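Local atomic coordinates of serine repeat antigen 5 (Plasmodium falciparum, PDB entry 6X44), a protein that is a papain-family pseudo-protease of the malaria parasite, probably lacking ordinary cysteine-protease activity, and forms a pseudo-zymogen with its prodomain probably along the substrate cleft. Residues I115-G120 and N202-W207; R119-P124 and S250-F255; G296-N301 and D309-T314; I343-A348 and S426-N431. All coordinates share one frame; numbering follows the deposited sequence.

Contact 1: I115-G120 and N202-W207; sequences IVNKRG and NCDTSW
Val116 meets Asp204 through a water that donates both to the carbonyl oxygen of Val116 and to Asp204 OD2. The side chain of the next residue, Asn117, crosses that of Asp204 at about a right angle, with the amide and carboxylate planes 51° apart. With CG anti to the backbone N (chi1 -155°), its ND2 reaches Asn202 O at 2.9 Å, a bent bond that arrives above the carbonyl plane. A second water links Asn117 N to Asn202 OD1. Lys118 directs its ammonium group to Asp199, in a salt bridge just before the 202-207 segment. Arg119 gives its backbone N to Asp204 OD1 at 2.9 Å, on the anti side and tilted out of the carboxylate plane. A bend at chi3 (-89°) folds its chain back, and NE bonds Ile115 O (3.2 Å) and NH1 Val116 O (2.9 Å), while NH2 forms salt bridges with Asp371 and Glu349. Arg119 O is gripped by Ser206 N at 3.0 Å and more weakly by Ser206 OG at 3.1 Å; Gln200 NE2 also donates to it. Gly120, at a positive phi, sets its CA 3.3 Å from Asp204 O and its carbonyl O against CD1 of the Trp207 indole. Ser206 occupies the catalytic cysteine's position in papain-type proteases and Gln200 that of their oxyanion-hole glutamine, consistent with Arg119 O filling that region. The 115-120 segment runs on from helix 113-116 over the start of helix 206-221, while helix 252-262 packs on Trp207 and the Cys203-Cys246 disulfide ties down the adjoining loop.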
# COMPACT_ATOMS: atom_id res chain seq x y z
N ILE A 115 -2.26 -7.01 10.53
CA ILE A 115 -2.28 -5.56 10.32
C ILE A 115 -2.18 -4.77 11.63
O ILE A 115 -2.16 -3.53 11.59
CB ILE A 115 -3.51 -5.09 9.52
CG1 ILE A 115 -4.77 -5.36 10.29
CG2 ILE A 115 -3.57 -5.77 8.12
CD1 ILE A 115 -5.91 -4.49 9.79
N VAL A 116 -2.10 -5.44 12.78
CA VAL A 116 -2.07 -4.74 14.05
C VAL A 116 -1.00 -3.65 14.03
O VAL A 116 -1.22 -2.53 14.49
CB VAL A 116 -1.83 -5.74 15.20
CG1 VAL A 116 -1.35 -5.03 16.41
CG2 VAL A 116 -3.14 -6.49 15.50
N ASN A 117 0.15 -3.96 13.46
CA ASN A 117 1.28 -3.04 13.47
C ASN A 117 1.77 -2.80 12.05
O ASN A 117 2.96 -2.65 11.80
CB ASN A 117 2.42 -3.56 14.37
CG ASN A 117 3.30 -2.42 14.90
OD1 ASN A 117 2.80 -1.40 15.36
ND2 ASN A 117 4.61 -2.56 14.75
N LYS A 118 0.82 -2.72 11.11
CA LYS A 118 1.08 -2.54 9.69
C LYS A 118 0.28 -1.36 9.16
O LYS A 118 -0.19 -1.35 8.02
CB LYS A 118 0.74 -3.82 8.92
CG LYS A 118 1.55 -4.06 7.70
CD LYS A 118 1.19 -5.38 7.01
CE LYS A 118 2.11 -5.63 5.84
NZ LYS A 118 3.54 -5.92 6.24
N ARG A 119 0.11 -0.35 10.00
CA ARG A 119 -0.60 0.86 9.64
C ARG A 119 0.39 2.02 9.69
O ARG A 119 1.47 1.92 9.08
CB ARG A 119 -1.79 1.00 10.57
CG ARG A 119 -2.83 -0.18 10.37
CD ARG A 119 -3.97 -0.16 11.35
NE ARG A 119 -3.65 -0.90 12.56
CZ ARG A 119 -4.22 -0.68 13.74
NH1 ARG A 119 -3.86 -1.40 14.80
NH2 ARG A 119 -5.15 0.25 13.87
N GLY A 120 0.07 3.10 10.39
CA GLY A 120 1.04 4.15 10.56
C GLY A 120 0.64 5.60 10.40
O GLY A 120 1.51 6.47 10.41
N ASN A 202 6.45 -5.11 9.45
CA ASN A 202 5.70 -5.04 10.71
C ASN A 202 6.04 -3.79 11.52
O ASN A 202 6.29 -3.85 12.73
CB ASN A 202 5.94 -6.29 11.52
CG ASN A 202 4.79 -6.59 12.46
OD1 ASN A 202 3.62 -6.62 12.06
ND2 ASN A 202 5.10 -6.78 13.68
N CYS A 203 6.06 -2.63 10.86
CA CYS A 203 6.10 -1.34 11.52
C CYS A 203 5.00 -0.44 10.98
O CYS A 203 4.53 -0.61 9.84
CB CYS A 203 7.46 -0.67 11.33
SG CYS A 203 8.85 -1.46 12.10
N ASP A 204 4.61 0.52 11.82
CA ASP A 204 3.56 1.49 11.54
C ASP A 204 4.16 2.67 10.75
O ASP A 204 4.21 3.81 11.21
CB ASP A 204 2.94 2.02 12.83
CG ASP A 204 1.79 1.18 13.34
OD1 ASP A 204 1.30 0.30 12.59
OD2 ASP A 204 1.37 1.41 14.51
N THR A 205 4.67 2.36 9.56
CA THR A 205 5.38 3.35 8.75
C THR A 205 4.66 3.72 7.45
O THR A 205 5.30 4.29 6.56
CB THR A 205 6.77 2.83 8.41
OG1 THR A 205 6.60 1.51 7.92
CG2 THR A 205 7.67 2.83 9.72
N SER A 206 3.34 3.49 7.34
CA SER A 206 2.65 3.81 6.10
C SER A 206 2.69 5.31 5.79
O SER A 206 2.65 5.68 4.60
CB SER A 206 1.20 3.28 6.13
OG SER A 206 0.36 3.95 7.06
N TRP A 207 2.83 6.17 6.81
CA TRP A 207 2.99 7.61 6.56
C TRP A 207 4.21 7.89 5.72
O TRP A 207 4.24 8.87 4.95
CB TRP A 207 3.09 8.40 7.87
CG TRP A 207 4.31 8.13 8.72
CD1 TRP A 207 4.49 7.09 9.60
CD2 TRP A 207 5.51 8.91 8.78
NE1 TRP A 207 5.74 7.18 10.19
CE2 TRP A 207 6.38 8.28 9.70
CE3 TRP A 207 5.94 10.08 8.14
CZ2 TRP A 207 7.64 8.79 10.01
CZ3 TRP A 207 7.20 10.59 8.44
CH2 TRP A 207 8.03 9.95 9.38
O HOH W 1 -1.32 0.68 14.69
O HOH W 2 1.11 -6.47 12.68

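Contact 2: R119-P124 and S250-F255; sequences RGLVLP and SSPMEF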
# COMPACT_ATOMS: atom_id res chain seq x y z
N ARG A 119 0.11 -0.35 10.00
CA ARG A 119 -0.60 0.86 9.64
C ARG A 119 0.39 2.02 9.69
O ARG A 119 1.47 1.92 9.08
CB ARG A 119 -1.79 1.00 10.57
CG ARG A 119 -2.83 -0.18 10.37
CD ARG A 119 -3.97 -0.16 11.35
NE ARG A 119 -3.65 -0.90 12.56
CZ ARG A 119 -4.22 -0.68 13.74
NH1 ARG A 119 -3.86 -1.40 14.80
NH2 ARG A 119 -5.15 0.25 13.87
N GLY A 120 0.07 3.10 10.39
CA GLY A 120 1.04 4.15 10.56
C GLY A 120 0.64 5.60 10.40
O GLY A 120 1.51 6.47 10.41
N LEU A 121 -0.65 5.91 10.28
CA LEU A 121 -1.08 7.29 10.25
C LEU A 121 -1.52 7.68 11.66
O LEU A 121 -2.33 6.98 12.27
CB LEU A 121 -2.22 7.50 9.26
CG LEU A 121 -2.76 8.92 9.22
CD1 LEU A 121 -1.67 9.83 8.68
CD2 LEU A 121 -3.99 8.94 8.33
N VAL A 122 -0.95 8.77 12.17
CA VAL A 122 -1.37 9.41 13.41
C VAL A 122 -1.73 10.85 13.07
O VAL A 122 -0.85 11.65 12.76
CB VAL A 122 -0.28 9.35 14.49
CG1 VAL A 122 -0.74 10.08 15.73
CG2 VAL A 122 0.08 7.90 14.84
N LEU A 123 -3.02 11.17 13.13
CA LEU A 123 -3.49 12.51 12.75
C LEU A 123 -2.99 13.58 13.71
O LEU A 123 -3.16 13.44 14.93
CB LEU A 123 -5.01 12.52 12.74
CG LEU A 123 -5.68 11.74 11.62
CD1 LEU A 123 -7.19 11.57 11.88
CD2 LEU A 123 -5.43 12.43 10.28
N PRO A 124 -2.42 14.69 13.22
CA PRO A 124 -1.99 15.76 14.14
C PRO A 124 -3.08 16.79 14.42
O PRO A 124 -4.19 16.69 13.90
CB PRO A 124 -0.82 16.40 13.39
CG PRO A 124 -1.19 16.23 11.94
CD PRO A 124 -2.12 15.03 11.81
N SER A 250 2.83 8.45 12.24
CA SER A 250 2.95 9.89 12.11
C SER A 250 2.15 10.33 10.89
O SER A 250 1.06 9.78 10.66
CB SER A 250 4.42 10.27 12.01
OG SER A 250 4.56 11.65 12.10
N SER A 251 2.67 11.26 10.09
CA SER A 251 1.84 11.88 9.06
C SER A 251 2.74 12.46 7.97
O SER A 251 3.95 12.67 8.18
CB SER A 251 0.98 13.01 9.66
OG SER A 251 1.80 14.14 9.83
N PRO A 252 2.18 12.78 6.80
CA PRO A 252 2.98 13.44 5.76
C PRO A 252 3.56 14.79 6.19
O PRO A 252 4.59 15.20 5.64
CB PRO A 252 2.00 13.59 4.58
CG PRO A 252 0.95 12.52 4.82
CD PRO A 252 0.84 12.38 6.32
N MET A 253 2.96 15.47 7.17
CA MET A 253 3.56 16.68 7.74
C MET A 253 4.98 16.41 8.24
O MET A 253 5.91 17.19 7.99
CB MET A 253 2.69 17.20 8.90
CG MET A 253 1.33 17.83 8.46
SD MET A 253 0.22 16.73 7.55
CE MET A 253 -0.81 16.09 8.85
N GLU A 254 5.17 15.31 8.96
CA GLU A 254 6.51 15.03 9.44
C GLU A 254 7.45 14.71 8.29
O GLU A 254 8.63 15.07 8.32
CB GLU A 254 6.53 13.88 10.43
CG GLU A 254 7.90 13.89 11.14
CD GLU A 254 8.06 12.84 12.23
OE1 GLU A 254 7.05 12.19 12.60
OE2 GLU A 254 9.19 12.71 12.72
N PHE A 255 6.98 13.96 7.29
CA PHE A 255 7.81 13.72 6.11
C PHE A 255 8.36 15.05 5.57
O PHE A 255 9.56 15.18 5.30
CB PHE A 255 6.99 12.98 5.06
CG PHE A 255 7.76 12.52 3.88
CD1 PHE A 255 8.28 11.25 3.84
CD2 PHE A 255 7.89 13.33 2.77
CE1 PHE A 255 8.99 10.78 2.71
CE2 PHE A 255 8.57 12.87 1.64
CZ PHE A 255 9.12 11.59 1.62
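The peptide carbonyl of Gly120 receives Ser250 N from above its plane, 38° out of it, at 3.0 Å from Gly120 O. The carbonyl of Ser250 is approached closer to its plane, by Val122 N at 2.7 Å from Ser250 O in an almost linear bond. The same oxygen also takes a CA-H...O contact from Leu121 CA, at 3.3 Å. A further flat group, the Glu254 carboxylate, uses the anti lone pair of OE1 to take the hydrogen bond of Ser250 OG, and its other oxygen pairs with Arg245. Leu121, the residue flanked by the two backbone bonds, carries CG anti to its backbone N (chi1 178°), which brings CD1 to 3.4 Å from Ser250 O and to 4.3 Å from Pro252 CD. Val122 lays CG2 alongside Ser250 N. Ser251 is the N-cap of helix 252-262, its OG accepting a weak bond from Met253 N, and its CB faces Val122 O. Pro124 is poorly ordered, and its close approach to Met253 is doubtful. Gly120 and Val122 both bonding to Ser250 make a single beta bridge with the pattern of parallel strands. Papain-family enzymes hold substrate backbone in antiparallel fashion at the glycine whose place Ser250 probably takes; this bridge is consistent with a prodomain threaded in the reverse sense, Leu121 probably entering the S2-like pocket beside Pro252 and Tyr345.

Contact 3: G296-N301 and D309-T314; sequences GKILHN and DGKGYT
His300 lays its imidazole ring over the peptide that joins Gly310 to Lys311, with Lys311 N above the ring centre and Gly310 C above its rim. CG lies anti to the backbone N (chi1 -167°), which carries the ring across to the other segment. Lys311 crosses it at about a right angle, its CE coming to 3.5 Å from His300 ND1. Lys311, bent at chi2 and chi3, first passes Ile298, whose CG2 touches Lys311 CG at 3.6 Å and also rests 3.5 Å from Gly312 CA. Ile298 is further covered by Ile259 of helix 252-262. Gly312 N donates to Leu299 O at 2.8 Å, approaching almost in line with the carbonyl bond. A water accepts from Asn301 N and donates to Gly310 O, filling in where the two backbones diverge. On the 309-314 side, Gly310 to Tyr313 form a type II turn, with Gly312 at the positive phi such a turn calls for. Gly310 and Tyr313 exchange backbone bonds in a tight hairpin, and Thr314 OG1 donates to Asp309 OD1 at 2.7 Å, on the syn side but well out of the carboxylate plane. Leu299, Gly312 and Thr314 bond the backbone of strand 426-433, which places both segments beside that strand in the sheet. With one direct hydrogen bond, one water bridge and a ring lying on a peptide, the connection rests more on shape than on charge.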
# COMPACT_ATOMS: atom_id res chain seq x y z
N GLY A 296 15.07 20.61 -4.68
CA GLY A 296 13.67 20.72 -4.32
C GLY A 296 13.43 21.92 -3.44
O GLY A 296 14.27 22.30 -2.64
N LYS A 297 12.27 22.55 -3.59
CA LYS A 297 11.87 23.56 -2.63
C LYS A 297 10.46 23.30 -2.12
O LYS A 297 9.59 22.78 -2.82
CB LYS A 297 11.98 24.99 -3.19
CG LYS A 297 11.23 25.28 -4.45
N ILE A 298 10.24 23.70 -0.87
CA ILE A 298 8.98 23.55 -0.20
C ILE A 298 8.19 24.83 -0.37
O ILE A 298 8.63 25.90 0.06
CB ILE A 298 9.20 23.21 1.28
CG1 ILE A 298 10.08 21.95 1.33
CG2 ILE A 298 7.86 23.04 1.97
CD1 ILE A 298 9.70 20.96 2.35
N LEU A 299 7.03 24.73 -1.04
CA LEU A 299 6.17 25.88 -1.32
C LEU A 299 5.14 26.08 -0.21
O LEU A 299 5.06 25.31 0.74
CB LEU A 299 5.47 25.70 -2.67
CG LEU A 299 6.47 25.42 -3.79
CD1 LEU A 299 5.77 25.08 -5.02
CD2 LEU A 299 7.38 26.61 -4.04
N HIS A 300 4.32 27.11 -0.36
CA HIS A 300 3.35 27.45 0.67
C HIS A 300 2.28 28.33 0.04
O HIS A 300 2.56 29.48 -0.30
CB HIS A 300 4.06 28.15 1.82
CG HIS A 300 3.23 28.27 3.06
ND1 HIS A 300 3.76 28.64 4.27
CD2 HIS A 300 1.90 28.08 3.27
CE1 HIS A 300 2.80 28.67 5.18
NE2 HIS A 300 1.66 28.34 4.60
N ASN A 301 1.08 27.79 -0.14
CA ASN A 301 -0.02 28.53 -0.75
C ASN A 301 -0.94 29.12 0.31
O ASN A 301 -0.91 28.73 1.48
CB ASN A 301 -0.83 27.64 -1.68
CG ASN A 301 0.02 27.01 -2.74
OD1 ASN A 301 1.11 27.51 -3.07
ND2 ASN A 301 -0.46 25.90 -3.27
N ASP A 309 -4.14 24.31 4.48
CA ASP A 309 -2.88 24.57 3.81
C ASP A 309 -1.80 24.84 4.84
O ASP A 309 -2.05 25.47 5.87
CB ASP A 309 -2.99 25.74 2.83
CG ASP A 309 -3.35 25.27 1.41
OD1 ASP A 309 -2.44 24.80 0.67
OD2 ASP A 309 -4.55 25.38 1.06
N GLY A 310 -0.60 24.36 4.56
CA GLY A 310 0.56 24.55 5.40
C GLY A 310 1.81 24.50 4.55
O GLY A 310 1.71 24.43 3.31
N LYS A 311 2.97 24.51 5.17
CA LYS A 311 4.22 24.49 4.43
C LYS A 311 4.36 23.14 3.76
O LYS A 311 4.47 22.11 4.44
CB LYS A 311 5.42 24.77 5.34
CG LYS A 311 6.70 25.19 4.56
CD LYS A 311 7.59 26.25 5.28
CE LYS A 311 6.96 27.67 5.27
NZ LYS A 311 7.57 28.61 6.30
N GLY A 312 4.35 23.17 2.43
CA GLY A 312 4.53 22.02 1.57
C GLY A 312 3.29 21.17 1.35
O GLY A 312 3.40 20.11 0.71
N TYR A 313 2.12 21.56 1.83
CA TYR A 313 0.99 20.66 1.64
C TYR A 313 -0.33 21.40 1.58
O TYR A 313 -0.49 22.48 2.18
CB TYR A 313 0.93 19.61 2.75
CG TYR A 313 0.44 20.14 4.07
CD1 TYR A 313 -0.91 20.22 4.34
CD2 TYR A 313 1.33 20.59 5.02
CE1 TYR A 313 -1.37 20.69 5.56
CE2 TYR A 313 0.89 21.07 6.23
CZ TYR A 313 -0.45 21.12 6.49
OH TYR A 313 -0.91 21.63 7.69
N THR A 314 -1.28 20.80 0.87
CA THR A 314 -2.69 21.13 0.92
C THR A 314 -3.42 19.85 1.28
O THR A 314 -3.12 18.79 0.72
CB THR A 314 -3.24 21.63 -0.44
OG1 THR A 314 -2.45 22.70 -0.95
CG2 THR A 314 -4.68 22.12 -0.29
O HOH W 3 0.73 25.02 0.77

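Contact 4: I343-A348 and S426-N431; sequences IAYIKA and SVVIFN
Ile343 turns CG1 anti to its carbonyl carbon (chi1 -63°) and extends at chi2, which sends CD1 over one face of the Phe430 ring. CD1 stands 4.1 Å from the centroid of the Phe430 ring, 25° off its normal and displaced toward the rim: a CH-pi contact. Val428 has CG2 anti to its own carbonyl carbon, and that methyl lies 3.6 Å from Tyr345 OH. The phenol meets both Val428 and Ser426 obliquely, its CD2 being 3.7 Å from Ser426 CB. Beneath these groups the backbones run antiparallel, strand axes 4.6 Å apart. Ile343 and Val428 form a hydrogen-bonded pair: Ile343 N reaches Val428 O at 3.0 Å in the carbonyl plane, and Val428 N returns to Ile343 O at 2.9 Å. Ile343 O also receives the CA of Val427 at 3.1 Å. Ala344 and Val427 are the adjacent non-hydrogen-bonded pair, their side chains on the face away from Tyr345. Farther on, Tyr345 N donates to Ser426 O at 2.9 Å. Strand 342-346 also pairs with 372-383, and strand 426-433 with 313-317, so this pair lies within the sheet. Ile343 and Phe430 both meet His214 of helix 206-221, while Tyr345 touches Met253. Such a strand pair belongs to the antiparallel beta domain of the papain fold, facing the helical domain across the cleft; the place of Tyr345 probably corresponds to a wall of the S2 pocket in papain-type proteases.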
# COMPACT_ATOMS: atom_id res chain seq x y z
N ILE A 343 -2.00 11.49 -1.63
CA ILE A 343 -1.96 10.72 -0.39
C ILE A 343 -3.38 10.64 0.11
O ILE A 343 -4.10 11.63 0.06
CB ILE A 343 -1.04 11.35 0.67
CG1 ILE A 343 0.41 11.38 0.18
CG2 ILE A 343 -1.17 10.58 2.01
CD1 ILE A 343 1.26 12.48 0.84
N ALA A 344 -3.80 9.48 0.59
CA ALA A 344 -5.12 9.34 1.16
C ALA A 344 -5.05 8.75 2.56
O ALA A 344 -4.27 7.84 2.83
CB ALA A 344 -6.00 8.45 0.29
N TYR A 345 -5.89 9.27 3.43
CA TYR A 345 -6.06 8.77 4.79
C TYR A 345 -7.29 7.88 4.83
O TYR A 345 -8.39 8.33 4.44
CB TYR A 345 -6.30 9.89 5.79
CG TYR A 345 -5.20 10.88 5.99
CD1 TYR A 345 -3.98 10.72 5.38
CD2 TYR A 345 -5.40 11.99 6.83
CE1 TYR A 345 -2.96 11.62 5.60
CE2 TYR A 345 -4.41 12.90 7.02
CZ TYR A 345 -3.18 12.71 6.43
OH TYR A 345 -2.14 13.60 6.62
N ILE A 346 -7.12 6.67 5.37
CA ILE A 346 -8.22 5.73 5.52
C ILE A 346 -8.14 5.04 6.87
O ILE A 346 -7.16 5.14 7.62
CB ILE A 346 -8.25 4.70 4.37
CG1 ILE A 346 -6.99 3.82 4.40
CG2 ILE A 346 -8.39 5.44 3.03
CD1 ILE A 346 -7.10 2.54 3.68
N LYS A 347 -9.22 4.32 7.17
CA LYS A 347 -9.33 3.49 8.36
C LYS A 347 -9.22 2.05 7.89
O LYS A 347 -10.14 1.51 7.27
CB LYS A 347 -10.65 3.79 9.08
CG LYS A 347 -10.91 2.95 10.35
CD LYS A 347 -9.84 3.23 11.40
CE LYS A 347 -10.16 2.53 12.72
NZ LYS A 347 -11.26 3.27 13.41
N ALA A 348 -8.07 1.42 8.17
CA ALA A 348 -7.83 0.03 7.81
C ALA A 348 -8.39 -0.95 8.84
O ALA A 348 -8.95 -1.99 8.48
CB ALA A 348 -6.33 -0.19 7.66
N SER A 426 -9.41 11.78 4.16
CA SER A 426 -8.77 12.99 3.66
C SER A 426 -7.85 12.64 2.52
O SER A 426 -7.45 11.49 2.35
CB SER A 426 -7.91 13.70 4.70
OG SER A 426 -8.65 13.89 5.86
N VAL A 427 -7.48 13.67 1.74
CA VAL A 427 -6.35 13.56 0.83
C VAL A 427 -5.39 14.70 1.10
O VAL A 427 -5.75 15.75 1.64
CB VAL A 427 -6.78 13.55 -0.65
CG1 VAL A 427 -7.64 12.32 -0.90
CG2 VAL A 427 -7.53 14.87 -1.02
N VAL A 428 -4.13 14.46 0.74
CA VAL A 428 -3.04 15.39 0.98
C VAL A 428 -2.19 15.41 -0.29
O VAL A 428 -1.85 14.35 -0.82
CB VAL A 428 -2.19 14.97 2.20
CG1 VAL A 428 -1.02 15.92 2.41
CG2 VAL A 428 -3.04 14.95 3.43
N ILE A 429 -1.89 16.62 -0.75
CA ILE A 429 -1.05 16.89 -1.91
C ILE A 429 0.17 17.66 -1.43
O ILE A 429 0.05 18.63 -0.67
CB ILE A 429 -1.81 17.71 -2.97
CG1 ILE A 429 -2.96 16.90 -3.55
CG2 ILE A 429 -0.90 18.06 -4.10
CD1 ILE A 429 -4.24 17.04 -2.76
N PHE A 430 1.35 17.26 -1.91
CA PHE A 430 2.53 18.02 -1.59
C PHE A 430 2.64 19.22 -2.54
O PHE A 430 2.34 19.12 -3.73
CB PHE A 430 3.77 17.14 -1.69
CG PHE A 430 3.98 16.22 -0.51
CD1 PHE A 430 3.32 16.42 0.70
CD2 PHE A 430 4.82 15.13 -0.61
CE1 PHE A 430 3.49 15.55 1.74
CE2 PHE A 430 4.99 14.26 0.45
CZ PHE A 430 4.33 14.48 1.62
N ASN A 431 3.02 20.37 -1.99
CA ASN A 431 3.28 21.58 -2.77
C ASN A 431 4.77 21.84 -2.64
O ASN A 431 5.22 22.49 -1.69
CB ASN A 431 2.45 22.77 -2.28
CG ASN A 431 0.97 22.48 -2.28
OD1 ASN A 431 0.43 21.82 -3.18
ND2 ASN A 431 0.29 23.00 -1.28

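How the contacts relate
Contacts 1 and 4 are buried, contacts 2 and 3 partly so, and contact 3 lies farthest out, its centre about 24 Å from the centre of the chain. Contacts 1 and 2 use consecutive parts of one chain run sharing Arg119 and Gly120: charged and water-bridged bonds give way to a backbone bridge, with Trp207 packed on Ser250 and Ser251. Contact 4 is chiefly apolar and regular, and its Tyr345 touches Leu121, Leu123 and Pro252 of contact 2. Contacts 3 and 4 reach the same sheet, for strand 426-433 neighbours both 297-298 and 313-317. Helix 252-262 connects the set, meeting Trp207 of contact 1, Ile298 and Tyr313 of contact 3 and Phe430 of contact 4.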